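Local coordinates for protein 4-hydroxy-tetrahydrodipicolinate synthase (Aquifex aeolicus, PDB 2EHH) that probably catalyses the condensation of pyruvate with aspartate semialdehyde to 4-hydroxy-tetrahydrodipicolinate, a step of lysine biosynthesis, at residues Ser5-Ile10 with Asn33-Ile38. Sequence-based numbering, arbitrary orientation.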
loop_
_atom_site.group_PDB
_atom_site.type_symbol
_atom_site.label_atom_id
_atom_site.label_comp_id
_atom_site.label_asym_id
_atom_site.label_seq_id
_atom_site.Cartn_x
_atom_site.Cartn_y
_atom_site.Cartn_z
ATOM N N SER A 5 -7.778 0.965 31.128
ATOM C CA SER A 5 -7.952 -0.323 30.477
ATOM C C SER A 5 -9.420 -0.564 30.136
ATOM O O SER A 5 -10.242 -0.796 31.026
ATOM C CB SER A 5 -7.433 -1.429 31.400
ATOM O OG SER A 5 -7.547 -2.700 30.791
ATOM N N ILE A 6 -9.733 -0.499 28.845
ATOM C CA ILE A 6 -11.088 -0.701 28.336
ATOM C C ILE A 6 -11.101 -1.967 27.484
ATOM O O ILE A 6 -10.261 -2.139 26.602
ATOM C CB ILE A 6 -11.530 0.493 27.460
ATOM C CG1 ILE A 6 -11.448 1.785 28.274
ATOM C CG2 ILE A 6 -12.949 0.273 26.932
ATOM C CD1 ILE A 6 -11.796 3.036 27.482
ATOM N N VAL A 7 -12.051 -2.857 27.742
ATOM C CA VAL A 7 -12.114 -4.095 26.979
ATOM C C VAL A 7 -13.169 -4.072 25.872
ATOM O O VAL A 7 -14.315 -3.694 26.102
ATOM C CB VAL A 7 -12.395 -5.308 27.911
ATOM C CG1 VAL A 7 -13.733 -5.125 28.622
ATOM C CG2 VAL A 7 -12.400 -6.601 27.102
ATOM N N ALA A 8 -12.760 -4.447 24.662
ATOM C CA ALA A 8 -13.686 -4.535 23.537
ATOM C C ALA A 8 -14.244 -5.937 23.771
ATOM O O ALA A 8 -13.648 -6.941 23.380
ATOM C CB ALA A 8 -12.927 -4.457 22.206
ATOM N N LEU A 9 -15.376 -5.997 24.458
ATOM C CA LEU A 9 -15.981 -7.269 24.822
ATOM C C LEU A 9 -16.586 -8.081 23.684
ATOM O O LEU A 9 -17.283 -7.547 22.822
ATOM C CB LEU A 9 -17.050 -7.026 25.888
ATOM C CG LEU A 9 -17.356 -8.190 26.825
ATOM C CD1 LEU A 9 -16.178 -8.403 27.757
ATOM C CD2 LEU A 9 -18.613 -7.883 27.634
ATOM N N ILE A 10 -16.308 -9.378 23.689
ATOM C CA ILE A 10 -16.870 -10.281 22.693
ATOM C C ILE A 10 -18.349 -10.422 23.048
ATOM O O ILE A 10 -18.749 -10.094 24.164
ATOM C CB ILE A 10 -16.251 -11.692 22.789
ATOM C CG1 ILE A 10 -16.426 -12.230 24.214
ATOM C CG2 ILE A 10 -14.779 -11.647 22.410
ATOM C CD1 ILE A 10 -16.088 -13.702 24.371
ATOM N N ASN A 33 -11.679 -7.697 38.058
ATOM C CA ASN A 33 -10.318 -7.822 37.556
ATOM C C ASN A 33 -9.672 -6.484 37.210
ATOM O O ASN A 33 -8.660 -6.437 36.510
ATOM C CB ASN A 33 -10.263 -8.771 36.358
ATOM C CG ASN A 33 -10.146 -10.220 36.780
ATOM O OD1 ASN A 33 -9.177 -10.610 37.436
ATOM N ND2 ASN A 33 -11.137 -11.026 36.419
ATOM N N GLY A 34 -10.268 -5.398 37.694
ATOM C CA GLY A 34 -9.705 -4.076 37.470
ATOM C C GLY A 34 -9.970 -3.329 36.176
ATOM O O GLY A 34 -9.473 -2.216 36.010
ATOM N N THR A 35 -10.737 -3.906 35.258
ATOM C CA THR A 35 -11.012 -3.224 33.997
ATOM C C THR A 35 -11.782 -1.925 34.261
ATOM O O THR A 35 -12.719 -1.898 35.058
ATOM C CB THR A 35 -11.803 -4.141 33.043
ATOM O OG1 THR A 35 -11.093 -5.378 32.890
ATOM C CG2 THR A 35 -11.952 -3.494 31.670
ATOM N N ASP A 36 -11.376 -0.847 33.597
ATOM C CA ASP A 36 -12.009 0.452 33.794
ATOM C C ASP A 36 -13.345 0.618 33.082
ATOM O O ASP A 36 -14.250 1.285 33.590
ATOM C CB ASP A 36 -11.052 1.563 33.363
ATOM C CG ASP A 36 -9.789 1.592 34.197
ATOM O OD1 ASP A 36 -9.894 1.821 35.421
ATOM O OD2 ASP A 36 -8.692 1.381 33.637
ATOM N N ALA A 37 -13.477 0.013 31.907
ATOM C CA ALA A 37 -14.717 0.130 31.160
ATOM C C ALA A 37 -14.897 -1.009 30.178
ATOM O O ALA A 37 -13.933 -1.652 29.762
ATOM C CB ALA A 37 -14.748 1.460 30.419
ATOM N N ILE A 38 -16.145 -1.248 29.803
ATOM C CA ILE A 38 -16.457 -2.299 28.856
ATOM C C ILE A 38 -17.126 -1.690 27.639
ATOM O O ILE A 38 -18.031 -0.862 27.759
ATOM C CB ILE A 38 -17.411 -3.356 29.461
ATOM C CG1 ILE A 38 -16.745 -4.036 30.657
ATOM C CG2 ILE A 38 -17.768 -4.400 28.410
ATOM C CD1 ILE A 38 -17.616 -5.072 31.326
HETATM O O HOH W 1 -8.298 -4.724 32.331
#
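Ile-6 and Val-7 run parallel to Ala-37 and Ile-38 as paired strands, a register supported by the bond from Val-7 N to Ala-37 O (3.0 Å) and by a CH···O contact from Ile-6 CA to the same oxygen. One residue earlier, Ser-5 O receives two backbone donors: Asp-36 N at 2.8 Å and Ala-37 N, whose bond is weak. The carboxylate of Asp-36 completes the pairing at this end. Its CG stands beside its own backbone N (chi1 -63°). From there OD2 accepts Ser-5 N through the anti lone pair at 2.7 Å, and the N-H···O angle of 163° makes the bond nearly straight. The same oxygen forms a salt bridge with Lys-215, which would favour the ionised carboxylate. An alanine at Asp-36 would probably leave Ser-5 N and the Lys-215 ammonium without this shared acceptor. Ser-5 OG and Thr-35 OG1 both donate to one water, and Ser-5 OG also bonds Asn-207. Thr-35 CG2, anti to its backbone N, packs against Ser-5 O and Val-7 CG1.

The apolar contacts fall on two faces. On one, Ile-6 CG1 meets Ala-37 CB at 3.9 Å; on the other, Val-7 and Ile-38 lie side by side with their CG1 atoms 3.8 Å apart. Farther along, Ile-38 CG2 touches both CB and CD2 of Leu-9, each at 3.7 Å. His-30 of helix 20-31 covers Val-7 and Leu-9, whereas Ile-6 faces Ile-73 and approaches Ile-203, a predicted pyruvate-binding residue. Two neighbouring parallel strands linked through helix 20-31 form a right-handed beta-alpha-beta crossover, here joining the first and second strands of the DapA-family TIM barrel.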